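Local coordinates for protein V-type ATP synthase alpha chain (Nanoarchaeum equitans Kin4-M, PDB 5BN3) that belongs to the V/A-type ATP synthase alpha-chain family, its ADP-holding P-loop domain lying between an N-terminal beta-barrel and a helical C-terminal domain, at residues E22-G27 / G33-I38; Q46-T51 / P183-R188; S456-I461 / I476-G481; H514-T519 / K535-K540. All blocks are in the same frame, centred on the assembly; numbering follows the deposited sequence.

Interaction 1. Residues E22-G27 / G33-I38; sequences EVVRVG and GEVIGI
In the beta hairpin formed by strands 23-26 and 31-39, Val24 and Gly33 make a hydrogen-bonded antiparallel pair: Val24 N donates to Gly33 O at 2.9 Å, and Gly33 N donates in turn to Val24 O. A third bond, nearly straight at 173°, runs from Val35 N to Glu22 O. Between these rungs Val23 and Glu34 form a non-hydrogen-bonded pair whose CA atoms approach to 4.4 Å, with Val23 CA also 3.3 Å from Gly33 O in a CA-H...O contact.

The side chains divide between the two faces of the sheet. On one, Val24 and Val35 cross at about a right angle and meet methyl to methyl, Val24 CG1 to Val35 CG2 at 3.9 Å, both also touching Ile45 of strand 42-47. Val24 CG1 is anti to the carbonyl carbon (chi1 -66°), which leaves Val24 CG2 between that carbon and the backbone N, 3.9 Å from Gly33 O. On the Val23 and Glu34 face, Glu34 extends toward Tyr48 and Arg185. The buried carboxylate of Glu22 turns elsewhere and is gripped by four donors, Ser19 N, Asn62 ND2, Thr63 N and Gly64 N, which would favour its charged form.

Farther along, at a classic bulge, Ile36 and Gly37 both face Tyr44 of strand 42-47, and Ile38 joins a strand of the neighbouring NEQ263 chain. Hairpins of this kind build the N-terminal beta-barrel of the ATP synthase alpha/beta family.

Interaction 2. Residues Q46-T51 / P183-R188; sequences QVYEDT and PIRKPR
The backbones never come near each other, Gln46 CA lying 14.6 Å from Arg185 CA, and the gap is spanned by side chains reaching from opposite directions. Arg185 sits in the type I turn from Pro183 to Lys186, closed by Lys186 N on Pro183 O at 3.1 Å. Its chain is extended from CG to NE (chi2 -173°), which carries the guanidinium to the end of strand 42-47.

There Arg185 NH2 stands 3.6 Å from Gln46 NE2, which lies in the guanidinium plane at its edge, and also 3.6 Å from Tyr48 OH. Neither approach is a hydrogen bond. The amide is turned 64° from the guanidinium and is occupied instead with its own segment: Gln46 NE2 donates to Tyr48 OH at 2.9 Å, with an N-H...O angle of 153°. The acidic partners lie just outside. Glu34 of the adjacent strand makes a salt bridge with Arg185 NE and comes very close to Tyr48 OH, an approach doubtful in detail, while Glu295 on helix 293-309 makes a salt bridge with Arg185 NH2.

Gln46 and Tyr48 thus gather at one nitrogen, NH2, of an arginine whose charge is probably balanced by the salt bridges to Glu34 and Glu295, consistent with ionised acids in a buried polar network that joins the beta-barrel to the turn at 183-186.

Interaction 3. Residues S456-I461 / I476-G481; sequences SELMDI and IYLHMG
Leu478 CD2 is the methyl on which two residues of segment 456-461 converge. Met459 CE lies 3.7 Å from Leu478 CD2, and Leu458 CB 4.1 Å from the same methyl. Leu458 then passes its own CD1 methyl along the second helix to reach Tyr477 CB at 4.0 Å, touching the tyrosine at the root of its side chain. All of these contacts are apolar, and the crossing side chains keep the backbones well apart, Leu458 CA being 8.1 Å from Leu478 CA.

Met459 does not start out toward its partner. Bends at chi2 (-90°) and chi3 (89°) fold the chain over and bring the terminal methyl to Leu478; Met459 is exposed, Leu458 buried. Helices 441-458 and 472-489 belong to the all-helical C-terminal domain of V- and A-type subunits, and the contact lies near the C-terminal end of helix 441-458.

One layer out, Tyr477 packs against Arg454, one turn before Leu458, and against Tyr517 of helix 503-523. Arg454 also makes a salt bridge with Glu457, while Leu478 rests against Glu455. Glu457 and Ile461 pack on Lys312 and Thr358 of the neighbouring NEQ263 chain.

Interaction 4. Residues H514-T519 / K535-K540; sequences HKYYVT and KGIHEK
Tyr516 of helix 503-523 crosses to Ile537 and His538 at the start of helix 537-542, and its side chain can be followed atom by atom. CB leads toward the second segment, and with CG anti to the backbone N (chi1 178°) the ring projects across the gap, in keeping with the 8.2 Å between Tyr516 CA and His538 CA. Tyr516 CD1 is the first ring atom to touch, 4.1 Å from Ile537 CG2. Tyr516 CE1 comes to 3.9 Å from Ile537 CB, and Ile537 thus meets the ring through CB and CG2. At the tip, Tyr516 OH stands 3.9 Å from His538 CB, a contact with carbon alone.

The polar needs of this hydroxyl are met in two other ways. It is hydrogen-bonded to His479 NE2 on helix 472-489, and a water lies 2.9 Å from Tyr516 OH. The same water accepts a weak bond from Ile537 N at 3.2 Å, bridging the tyrosine to an amide of the first helical turn, just after Gly536 bends the chain with positive phi. It also sits at the edge of the His538 imidazole, in the ring plane. Glu539 CG lies over one face of that imidazole, toward the rim, and the ring of His479 meets His538 edge-to-face.

Ile483 packs against both Tyr516 and His538, and Ile559 of helix 552-562 against Ile537. A buried aromatic side chain thus spans neighbouring helices, with its hydroxyl supplied by a histidine and a water, as part of the helix-to-helix packing of this all-helical C-terminal region.

Overall arrangement
The four contacts form two pairs at opposite sides of the chain's centre. Interactions 1 and 2 have centres about 9 Å apart and share Glu34: Glu34 OE2 lies 2.8 Å from Arg185 NE, linking the hairpin to the 183-188 turn. Interactions 3 and 4, with centres about 17 Å apart, meet through helix 472-489, where His479 NE2 is 2.8 Å from Tyr516 OH and Met480 SD is 3.7 Å from Tyr516 CD2. Centres of interactions 1 and 3 are about 59 Å apart. Between the pairs lies the nucleotide-binding domain, with ADP on the P-loop around Lys229; helix 472-489 is followed closely by the pocket residues Gln491 to Phe494.

Interaction 1. Residues E22-G27 / G33-I38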
loop_
_atom_site.group_PDB
_atom_site.type_symbol
_atom_site.label_atom_id
_atom_site.label_comp_id
_atom_site.label_asym_id
_atom_site.label_seq_id
_atom_site.Cartn_x
_atom_site.Cartn_y
_atom_site.Cartn_z
ATOM N N GLU A 22 8.960 9.899 38.307
ATOM C CA GLU A 22 9.321 9.301 39.583
ATOM C C GLU A 22 9.377 7.789 39.421
ATOM O O GLU A 22 8.522 7.195 38.758
ATOM C CB GLU A 22 8.298 9.669 40.660
ATOM C CG GLU A 22 8.581 9.062 42.024
ATOM C CD GLU A 22 7.422 9.224 42.985
ATOM O OE1 GLU A 22 6.426 9.891 42.627
ATOM O OE2 GLU A 22 7.507 8.678 44.103
ATOM N N VAL A 23 10.391 7.168 40.013
ATOM C CA VAL A 23 10.463 5.715 40.051
ATOM C C VAL A 23 9.538 5.213 41.146
ATOM O O VAL A 23 9.580 5.703 42.275
ATOM C CB VAL A 23 11.892 5.222 40.322
ATOM C CG1 VAL A 23 11.898 3.725 40.572
ATOM C CG2 VAL A 23 12.781 5.549 39.149
ATOM N N VAL A 24 8.689 4.252 40.806
ATOM C CA VAL A 24 7.773 3.678 41.781
ATOM C C VAL A 24 7.995 2.179 41.900
ATOM O O VAL A 24 8.639 1.564 41.049
ATOM C CB VAL A 24 6.298 3.952 41.420
ATOM C CG1 VAL A 24 5.998 5.434 41.507
ATOM C CG2 VAL A 24 5.979 3.426 40.027
ATOM N N ARG A 25 7.467 1.598 42.970
ATOM C CA ARG A 25 7.516 0.157 43.151
ATOM C C ARG A 25 6.099 -0.398 43.094
ATOM O O ARG A 25 5.242 -0.026 43.898
ATOM C CB ARG A 25 8.219 -0.191 44.463
ATOM C CG ARG A 25 9.712 0.087 44.412
ATOM C CD ARG A 25 10.316 0.364 45.776
ATOM N NE ARG A 25 11.756 0.590 45.674
ATOM C CZ ARG A 25 12.491 1.210 46.591
ATOM N NH1 ARG A 25 11.922 1.680 47.692
ATOM N NH2 ARG A 25 13.794 1.367 46.403
ATOM N N VAL A 26 5.862 -1.281 42.128
ATOM C CA VAL A 26 4.508 -1.699 41.777
ATOM C C VAL A 26 4.130 -3.061 42.358
ATOM O O VAL A 26 4.845 -4.051 42.175
ATOM C CB VAL A 26 4.327 -1.732 40.244
ATOM C CG1 VAL A 26 2.918 -2.152 39.879
ATOM C CG2 VAL A 26 4.635 -0.371 39.648
ATOM N N GLY A 27 3.000 -3.105 43.057
ATOM C CA GLY A 27 2.508 -4.343 43.634
ATOM C C GLY A 27 3.249 -4.764 44.888
ATOM O O GLY A 27 4.216 -4.118 45.293
ATOM N N GLY A 33 9.070 0.505 38.395
ATOM C CA GLY A 33 8.299 1.200 37.382
ATOM C C GLY A 33 8.675 2.667 37.346
ATOM O O GLY A 33 9.382 3.155 38.229
ATOM N N GLU A 34 8.206 3.371 36.322
ATOM C CA GLU A 34 8.477 4.796 36.191
ATOM C C GLU A 34 7.224 5.522 35.713
ATOM O O GLU A 34 6.607 5.122 34.725
ATOM C CB GLU A 34 9.636 5.025 35.213
ATOM C CG GLU A 34 10.100 6.470 35.096
ATOM C CD GLU A 34 11.221 6.637 34.081
ATOM O OE1 GLU A 34 11.473 5.692 33.302
ATOM O OE2 GLU A 34 11.852 7.715 34.061
ATOM N N VAL A 35 6.840 6.580 36.422
ATOM C CA VAL A 35 5.690 7.384 36.020
ATOM C C VAL A 35 6.018 8.169 34.750
ATOM O O VAL A 35 6.984 8.925 34.715
ATOM C CB VAL A 35 5.262 8.360 37.134
ATOM C CG1 VAL A 35 4.072 9.184 36.685
ATOM C CG2 VAL A 35 4.914 7.594 38.398
ATOM N N ILE A 36 5.213 7.986 33.708
ATOM C CA ILE A 36 5.469 8.628 32.420
ATOM C C ILE A 36 4.381 9.635 32.064
ATOM O O ILE A 36 4.521 10.413 31.117
ATOM C CB ILE A 36 5.580 7.588 31.288
ATOM C CG1 ILE A 36 4.281 6.787 31.170
ATOM C CG2 ILE A 36 6.763 6.664 31.523
ATOM C CD1 ILE A 36 4.298 5.745 30.072
ATOM N N GLY A 37 3.292 9.608 32.825
ATOM C CA GLY A 37 2.174 10.501 32.591
ATOM C C GLY A 37 1.305 10.654 33.825
ATOM O O GLY A 37 1.207 9.736 34.641
ATOM N N ILE A 38 0.681 11.818 33.968
ATOM C CA ILE A 38 -0.234 12.064 35.079
ATOM C C ILE A 38 -1.503 12.751 34.588
ATOM O O ILE A 38 -1.442 13.748 33.868
ATOM C CB ILE A 38 0.432 12.903 36.196
ATOM C CG1 ILE A 38 1.460 12.057 36.955
ATOM C CG2 ILE A 38 -0.611 13.439 37.169
ATOM C CD1 ILE A 38 2.217 12.818 38.020
#

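Interaction 2. Residues Q46-T51 / P183-R188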
loop_
_atom_site.group_PDB
_atom_site.type_symbol
_atom_site.label_atom_id
_atom_site.label_comp_id
_atom_site.label_asym_id
_atom_site.label_seq_id
_atom_site.Cartn_x
_atom_site.Cartn_y
_atom_site.Cartn_z
ATOM N N GLN A 46 5.075 2.909 33.311
ATOM C CA GLN A 46 5.660 1.809 32.552
ATOM C C GLN A 46 6.509 0.939 33.478
ATOM O O GLN A 46 7.390 1.430 34.192
ATOM C CB GLN A 46 6.429 2.291 31.311
ATOM C CG GLN A 46 7.720 3.059 31.561
ATOM C CD GLN A 46 8.340 3.555 30.266
ATOM O OE1 GLN A 46 7.631 3.946 29.339
ATOM N NE2 GLN A 46 9.666 3.535 30.196
ATOM N N VAL A 47 6.202 -0.353 33.483
ATOM C CA VAL A 47 6.821 -1.297 34.402
ATOM C C VAL A 47 7.968 -2.029 33.718
ATOM O O VAL A 47 7.813 -2.532 32.604
ATOM C CB VAL A 47 5.780 -2.308 34.920
ATOM C CG1 VAL A 47 6.404 -3.252 35.931
ATOM C CG2 VAL A 47 4.615 -1.570 35.546
ATOM N N TYR A 48 9.117 -2.081 34.387
ATOM C CA TYR A 48 10.315 -2.691 33.819
ATOM C C TYR A 48 10.440 -4.166 34.188
ATOM O O TYR A 48 11.537 -4.726 34.216
ATOM C CB TYR A 48 11.559 -1.913 34.249
ATOM C CG TYR A 48 11.546 -0.486 33.764
ATOM C CD1 TYR A 48 11.907 -0.176 32.462
ATOM C CD2 TYR A 48 11.155 0.548 34.601
ATOM C CE1 TYR A 48 11.887 1.126 32.009
ATOM C CE2 TYR A 48 11.133 1.853 34.158
ATOM C CZ TYR A 48 11.499 2.135 32.861
ATOM O OH TYR A 48 11.479 3.432 32.413
ATOM N N GLU A 49 9.300 -4.786 34.466
ATOM C CA GLU A 49 9.242 -6.212 34.754
ATOM C C GLU A 49 7.927 -6.767 34.231
ATOM O O GLU A 49 7.036 -6.003 33.855
ATOM C CB GLU A 49 9.393 -6.468 36.258
ATOM C CG GLU A 49 10.739 -7.068 36.646
ATOM C CD GLU A 49 11.398 -6.352 37.810
ATOM O OE1 GLU A 49 10.856 -5.324 38.270
ATOM O OE2 GLU A 49 12.464 -6.818 38.265
ATOM N N ASP A 50 7.803 -8.089 34.196
ATOM C CA ASP A 50 6.577 -8.709 33.706
ATOM C C ASP A 50 5.406 -8.401 34.635
ATOM O O ASP A 50 5.541 -8.448 35.860
ATOM C CB ASP A 50 6.750 -10.219 33.552
ATOM C CG ASP A 50 5.538 -10.881 32.924
ATOM O OD1 ASP A 50 4.815 -10.211 32.153
ATOM O OD2 ASP A 50 5.310 -12.077 33.198
ATOM N N THR A 51 4.263 -8.080 34.043
ATOM C CA THR A 51 3.098 -7.648 34.806
ATOM C C THR A 51 2.008 -8.713 34.890
ATOM O O THR A 51 0.937 -8.463 35.444
ATOM C CB THR A 51 2.496 -6.354 34.230
ATOM O OG1 THR A 51 2.113 -6.566 32.866
ATOM C CG2 THR A 51 3.504 -5.219 34.303
ATOM N N PRO A 183 20.726 10.500 36.923
ATOM C CA PRO A 183 19.502 10.179 36.179
ATOM C C PRO A 183 19.825 9.876 34.717
ATOM O O PRO A 183 20.373 10.737 34.028
ATOM C CB PRO A 183 18.680 11.473 36.276
ATOM C CG PRO A 183 19.269 12.228 37.439
ATOM C CD PRO A 183 20.724 11.885 37.424
ATOM N N ILE A 184 19.480 8.680 34.250
ATOM C CA ILE A 184 19.852 8.246 32.904
ATOM C C ILE A 184 19.174 9.032 31.780
ATOM O O ILE A 184 19.679 9.068 30.657
ATOM C CB ILE A 184 19.599 6.734 32.698
ATOM C CG1 ILE A 184 18.119 6.400 32.895
ATOM C CG2 ILE A 184 20.473 5.911 33.633
ATOM C CD1 ILE A 184 17.785 4.945 32.622
ATOM N N ARG A 185 18.036 9.653 32.074
ATOM C CA ARG A 185 17.318 10.440 31.070
ATOM C C ARG A 185 17.888 11.845 30.922
ATOM O O ARG A 185 17.445 12.618 30.074
ATOM C CB ARG A 185 15.827 10.528 31.408
ATOM C CG ARG A 185 15.084 9.207 31.309
ATOM C CD ARG A 185 13.589 9.397 31.493
ATOM N NE ARG A 185 12.878 8.122 31.459
ATOM C CZ ARG A 185 12.476 7.522 30.343
ATOM N NH1 ARG A 185 12.713 8.084 29.165
ATOM N NH2 ARG A 185 11.840 6.362 30.403
ATOM N N LYS A 186 18.872 12.168 31.753
ATOM C CA LYS A 186 19.450 13.507 31.777
ATOM C C LYS A 186 20.874 13.480 31.241
ATOM O O LYS A 186 21.739 12.807 31.806
ATOM C CB LYS A 186 19.442 14.047 33.207
ATOM C CG LYS A 186 19.946 15.470 33.360
ATOM C CD LYS A 186 19.807 15.915 34.810
ATOM C CE LYS A 186 20.349 17.318 35.024
ATOM N NZ LYS A 186 20.260 17.727 36.454
ATOM N N PRO A 187 21.119 14.206 30.141
ATOM C CA PRO A 187 22.457 14.272 29.539
ATOM C C PRO A 187 23.465 14.881 30.505
ATOM O O PRO A 187 23.144 15.871 31.166
ATOM C CB PRO A 187 22.257 15.212 28.345
ATOM C CG PRO A 187 20.796 15.131 28.033
ATOM C CD PRO A 187 20.117 14.951 29.358
ATOM N N ARG A 188 24.657 14.301 30.595
ATOM C CA ARG A 188 25.682 14.821 31.496
ATOM C C ARG A 188 26.343 16.069 30.918
ATOM O O ARG A 188 26.743 16.086 29.752
ATOM C CB ARG A 188 26.721 13.742 31.822
ATOM C CG ARG A 188 26.168 12.620 32.697
ATOM C CD ARG A 188 27.195 11.524 32.958
ATOM N NE ARG A 188 28.413 12.030 33.591
ATOM C CZ ARG A 188 28.555 12.232 34.898
ATOM N NH1 ARG A 188 27.552 11.981 35.727
ATOM N NH2 ARG A 188 29.703 12.691 35.375
#

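Interaction 3. Residues S456-I461 / I476-G481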
loop_
_atom_site.group_PDB
_atom_site.type_symbol
_atom_site.label_atom_id
_atom_site.label_comp_id
_atom_site.label_asym_id
_atom_site.label_seq_id
_atom_site.Cartn_x
_atom_site.Cartn_y
_atom_site.Cartn_z
ATOM N N SER A 456 29.953 -1.518 -11.495
ATOM C CA SER A 456 28.511 -1.534 -11.291
ATOM C C SER A 456 27.758 -1.150 -12.564
ATOM O O SER A 456 26.761 -1.781 -12.918
ATOM C CB SER A 456 28.135 -0.587 -10.152
ATOM O OG SER A 456 26.733 -0.553 -9.966
ATOM N N GLU A 457 28.242 -0.115 -13.246
ATOM C CA GLU A 457 27.654 0.328 -14.506
ATOM C C GLU A 457 27.709 -0.769 -15.564
ATOM O O GLU A 457 26.833 -0.857 -16.423
ATOM C CB GLU A 457 28.388 1.568 -15.031
ATOM C CG GLU A 457 28.272 2.807 -14.154
ATOM C CD GLU A 457 29.186 3.929 -14.617
ATOM O OE1 GLU A 457 29.918 3.733 -15.612
ATOM O OE2 GLU A 457 29.174 5.007 -13.985
ATOM N N LEU A 458 28.741 -1.607 -15.491
ATOM C CA LEU A 458 29.001 -2.614 -16.519
ATOM C C LEU A 458 28.209 -3.912 -16.346
ATOM O O LEU A 458 27.975 -4.631 -17.318
ATOM C CB LEU A 458 30.501 -2.925 -16.586
ATOM C CG LEU A 458 31.415 -1.836 -17.155
ATOM C CD1 LEU A 458 32.880 -2.207 -16.999
ATOM C CD2 LEU A 458 31.095 -1.597 -18.613
ATOM N N MET A 459 27.791 -4.206 -15.117
ATOM C CA MET A 459 27.144 -5.484 -14.811
ATOM C C MET A 459 25.730 -5.616 -15.385
ATOM O O MET A 459 25.180 -6.717 -15.442
ATOM C CB MET A 459 27.125 -5.729 -13.299
ATOM C CG MET A 459 28.498 -5.953 -12.672
ATOM S SD MET A 459 29.037 -7.677 -12.616
ATOM C CE MET A 459 29.854 -7.841 -14.201
ATOM N N ASP A 460 25.151 -4.495 -15.805
ATOM C CA ASP A 460 23.835 -4.494 -16.438
ATOM C C ASP A 460 23.991 -4.791 -17.928
ATOM O O ASP A 460 23.146 -5.448 -18.539
ATOM C CB ASP A 460 23.161 -3.135 -16.247
ATOM C CG ASP A 460 23.474 -2.513 -14.898
ATOM O OD1 ASP A 460 23.462 -3.239 -13.881
ATOM O OD2 ASP A 460 23.735 -1.291 -14.858
ATOM N N ILE A 461 25.081 -4.287 -18.499
ATOM C CA ILE A 461 25.458 -4.576 -19.876
ATOM C C ILE A 461 25.870 -6.042 -19.994
ATOM O O ILE A 461 25.590 -6.701 -20.996
ATOM C CB ILE A 461 26.642 -3.687 -20.327
ATOM C CG1 ILE A 461 26.318 -2.204 -20.127
ATOM C CG2 ILE A 461 27.002 -3.963 -21.773
ATOM C CD1 ILE A 461 27.421 -1.264 -20.600
ATOM N N ILE A 476 38.824 -4.790 -17.631
ATOM C CA ILE A 476 39.797 -4.461 -16.593
ATOM C C ILE A 476 39.116 -3.943 -15.324
ATOM O O ILE A 476 39.651 -4.083 -14.224
ATOM C CB ILE A 476 40.863 -3.443 -17.095
ATOM C CG1 ILE A 476 42.025 -3.336 -16.099
ATOM C CG2 ILE A 476 40.237 -2.082 -17.368
ATOM C CD1 ILE A 476 42.908 -2.113 -16.291
ATOM N N TYR A 477 37.930 -3.362 -15.475
ATOM C CA TYR A 477 37.183 -2.863 -14.325
ATOM C C TYR A 477 36.539 -4.005 -13.542
ATOM O O TYR A 477 36.419 -3.943 -12.319
ATOM C CB TYR A 477 36.140 -1.828 -14.762
ATOM C CG TYR A 477 36.752 -0.515 -15.187
ATOM C CD1 TYR A 477 37.296 0.350 -14.248
ATOM C CD2 TYR A 477 36.792 -0.139 -16.522
ATOM C CE1 TYR A 477 37.862 1.551 -14.624
ATOM C CE2 TYR A 477 37.357 1.064 -16.909
ATOM C CZ TYR A 477 37.891 1.903 -15.954
ATOM O OH TYR A 477 38.456 3.102 -16.324
ATOM N N LEU A 478 36.131 -5.050 -14.257
ATOM C CA LEU A 478 35.605 -6.251 -13.623
ATOM C C LEU A 478 36.740 -6.993 -12.923
ATOM O O LEU A 478 36.542 -7.625 -11.886
ATOM C CB LEU A 478 34.948 -7.159 -14.665
ATOM C CG LEU A 478 33.962 -6.481 -15.620
ATOM C CD1 LEU A 478 33.348 -7.482 -16.590
ATOM C CD2 LEU A 478 32.879 -5.758 -14.842
ATOM N N HIS A 479 37.933 -6.899 -13.501
ATOM C CA HIS A 479 39.121 -7.537 -12.950
ATOM C C HIS A 479 39.547 -6.861 -11.651
ATOM O O HIS A 479 39.696 -7.517 -10.620
ATOM C CB HIS A 479 40.262 -7.478 -13.966
ATOM C CG HIS A 479 41.470 -8.258 -13.569
ATOM N ND1 HIS A 479 41.440 -9.621 -13.341
ATOM C CD2 HIS A 479 42.755 -7.880 -13.363
ATOM C CE1 HIS A 479 42.643 -10.039 -13.010
ATOM N NE2 HIS A 479 43.464 -8.998 -13.017
ATOM N N MET A 480 39.743 -5.547 -11.711
ATOM C CA MET A 480 40.159 -4.771 -10.545
ATOM C C MET A 480 39.068 -4.710 -9.480
ATOM O O MET A 480 39.361 -4.702 -8.283
ATOM C CB MET A 480 40.547 -3.349 -10.954
ATOM C CG MET A 480 41.732 -3.269 -11.896
ATOM S SD MET A 480 43.193 -4.096 -11.246
ATOM C CE MET A 480 43.404 -3.227 -9.693
ATOM N N GLY A 481 37.814 -4.657 -9.923
ATOM C CA GLY A 481 36.681 -4.635 -9.015
ATOM C C GLY A 481 36.631 -5.891 -8.170
ATOM O O GLY A 481 36.369 -5.827 -6.969
#

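Interaction 4. Residues H514-T519 / K535-K540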
loop_
_atom_site.group_PDB
_atom_site.type_symbol
_atom_site.label_atom_id
_atom_site.label_comp_id
_atom_site.label_asym_id
_atom_site.label_seq_id
_atom_site.Cartn_x
_atom_site.Cartn_y
_atom_site.Cartn_z
ATOM N N HIS A 514 46.866 -0.728 -6.015
ATOM C CA HIS A 514 47.098 0.429 -6.873
ATOM C C HIS A 514 48.290 0.202 -7.797
ATOM O O HIS A 514 48.262 0.587 -8.967
ATOM C CB HIS A 514 47.326 1.682 -6.029
ATOM C CG HIS A 514 47.772 2.871 -6.821
ATOM N ND1 HIS A 514 46.995 3.442 -7.806
ATOM C CD2 HIS A 514 48.914 3.596 -6.775
ATOM C CE1 HIS A 514 47.640 4.468 -8.331
ATOM N NE2 HIS A 514 48.807 4.584 -7.724
ATOM N N LYS A 515 49.338 -0.419 -7.263
ATOM C CA LYS A 515 50.545 -0.705 -8.031
ATOM C C LYS A 515 50.264 -1.719 -9.135
ATOM O O LYS A 515 50.784 -1.603 -10.244
ATOM C CB LYS A 515 51.657 -1.212 -7.106
ATOM C CG LYS A 515 53.005 -1.407 -7.786
ATOM C CD LYS A 515 54.054 -1.931 -6.809
ATOM C CE LYS A 515 54.474 -0.879 -5.791
ATOM N NZ LYS A 515 55.364 0.163 -6.375
ATOM N N TYR A 516 49.437 -2.713 -8.826
ATOM C CA TYR A 516 49.013 -3.690 -9.820
ATOM C C TYR A 516 48.194 -3.006 -10.906
ATOM O O TYR A 516 48.335 -3.312 -12.087
ATOM C CB TYR A 516 48.190 -4.798 -9.158
ATOM C CG TYR A 516 47.662 -5.842 -10.121
ATOM C CD1 TYR A 516 48.492 -6.835 -10.620
ATOM C CD2 TYR A 516 46.331 -5.843 -10.517
ATOM C CE1 TYR A 516 48.016 -7.793 -11.495
ATOM C CE2 TYR A 516 45.846 -6.800 -11.392
ATOM C CZ TYR A 516 46.695 -7.772 -11.876
ATOM O OH TYR A 516 46.226 -8.729 -12.746
ATOM N N TYR A 517 47.348 -2.069 -10.487
ATOM C CA TYR A 517 46.441 -1.357 -11.383
ATOM C C TYR A 517 47.176 -0.534 -12.434
ATOM O O TYR A 517 46.869 -0.625 -13.623
ATOM C CB TYR A 517 45.514 -0.451 -10.568
ATOM C CG TYR A 517 44.463 0.278 -11.376
ATOM C CD1 TYR A 517 43.734 -0.376 -12.358
ATOM C CD2 TYR A 517 44.183 1.613 -11.137
ATOM C CE1 TYR A 517 42.768 0.286 -13.088
ATOM C CE2 TYR A 517 43.215 2.284 -11.860
ATOM C CZ TYR A 517 42.512 1.614 -12.835
ATOM O OH TYR A 517 41.549 2.268 -13.564
ATOM N N VAL A 518 48.140 0.269 -11.992
ATOM C CA VAL A 518 48.891 1.131 -12.903
ATOM C C VAL A 518 49.716 0.320 -13.904
ATOM O O VAL A 518 49.952 0.764 -15.028
ATOM C CB VAL A 518 49.803 2.129 -12.144
ATOM C CG1 VAL A 518 48.983 3.013 -11.224
ATOM C CG2 VAL A 518 50.863 1.395 -11.347
ATOM N N THR A 519 50.141 -0.870 -13.492
ATOM C CA THR A 519 50.903 -1.760 -14.360
ATOM C C THR A 519 50.021 -2.375 -15.446
ATOM O O THR A 519 50.365 -2.342 -16.629
ATOM C CB THR A 519 51.566 -2.889 -13.554
ATOM O OG1 THR A 519 52.483 -2.325 -12.609
ATOM C CG2 THR A 519 52.312 -3.837 -14.479
ATOM N N LYS A 535 49.264 -14.964 -15.303
ATOM C CA LYS A 535 50.385 -14.880 -14.374
ATOM C C LYS A 535 49.922 -15.139 -12.942
ATOM O O LYS A 535 50.704 -15.575 -12.095
ATOM C CB LYS A 535 51.060 -13.528 -14.478
ATOM N N GLY A 536 48.650 -14.853 -12.680
ATOM C CA GLY A 536 48.032 -15.174 -11.407
ATOM C C GLY A 536 48.420 -14.267 -10.256
ATOM O O GLY A 536 48.326 -14.662 -9.092
ATOM N N ILE A 537 48.855 -13.052 -10.573
ATOM C CA ILE A 537 49.231 -12.084 -9.549
ATOM C C ILE A 537 47.996 -11.596 -8.793
ATOM O O ILE A 537 48.064 -11.295 -7.600
ATOM C CB ILE A 537 49.979 -10.877 -10.155
ATOM C CG1 ILE A 537 51.083 -11.349 -11.105
ATOM C CG2 ILE A 537 50.573 -10.012 -9.059
ATOM C CD1 ILE A 537 51.798 -10.219 -11.828
ATOM N N HIS A 538 46.865 -11.526 -9.491
ATOM C CA HIS A 538 45.622 -11.081 -8.869
ATOM C C HIS A 538 45.156 -12.039 -7.775
ATOM O O HIS A 538 44.655 -11.604 -6.738
ATOM C CB HIS A 538 44.523 -10.857 -9.916
ATOM C CG HIS A 538 44.069 -12.105 -10.609
ATOM N ND1 HIS A 538 44.792 -12.710 -11.610
ATOM C CD2 HIS A 538 42.942 -12.844 -10.458
ATOM C CE1 HIS A 538 44.140 -13.779 -12.040
ATOM N NE2 HIS A 538 43.017 -13.880 -11.356
ATOM N N GLU A 539 45.339 -13.336 -8.001
ATOM C CA GLU A 539 44.947 -14.341 -7.019
ATOM C C GLU A 539 45.845 -14.334 -5.781
ATOM O O GLU A 539 45.412 -14.712 -4.693
ATOM C CB GLU A 539 44.912 -15.740 -7.648
ATOM C CG GLU A 539 43.886 -15.916 -8.767
ATOM C CD GLU A 539 42.442 -15.891 -8.278
ATOM O OE1 GLU A 539 42.210 -15.734 -7.061
ATOM O OE2 GLU A 539 41.532 -16.035 -9.121
ATOM N N LYS A 540 47.091 -13.901 -5.949
ATOM C CA LYS A 540 48.017 -13.790 -4.823
ATOM C C LYS A 540 47.665 -12.597 -3.940
ATOM O O LYS A 540 47.737 -12.678 -2.713
ATOM C CB LYS A 540 49.463 -13.670 -5.315
ATOM C CG LYS A 540 49.967 -14.897 -6.058
ATOM C CD LYS A 540 49.631 -16.167 -5.292
ATOM C CE LYS A 540 48.908 -17.169 -6.180
ATOM N NZ LYS A 540 48.170 -18.184 -5.378
HETATM O O HOH W 1 47.768 -11.147 -12.858
#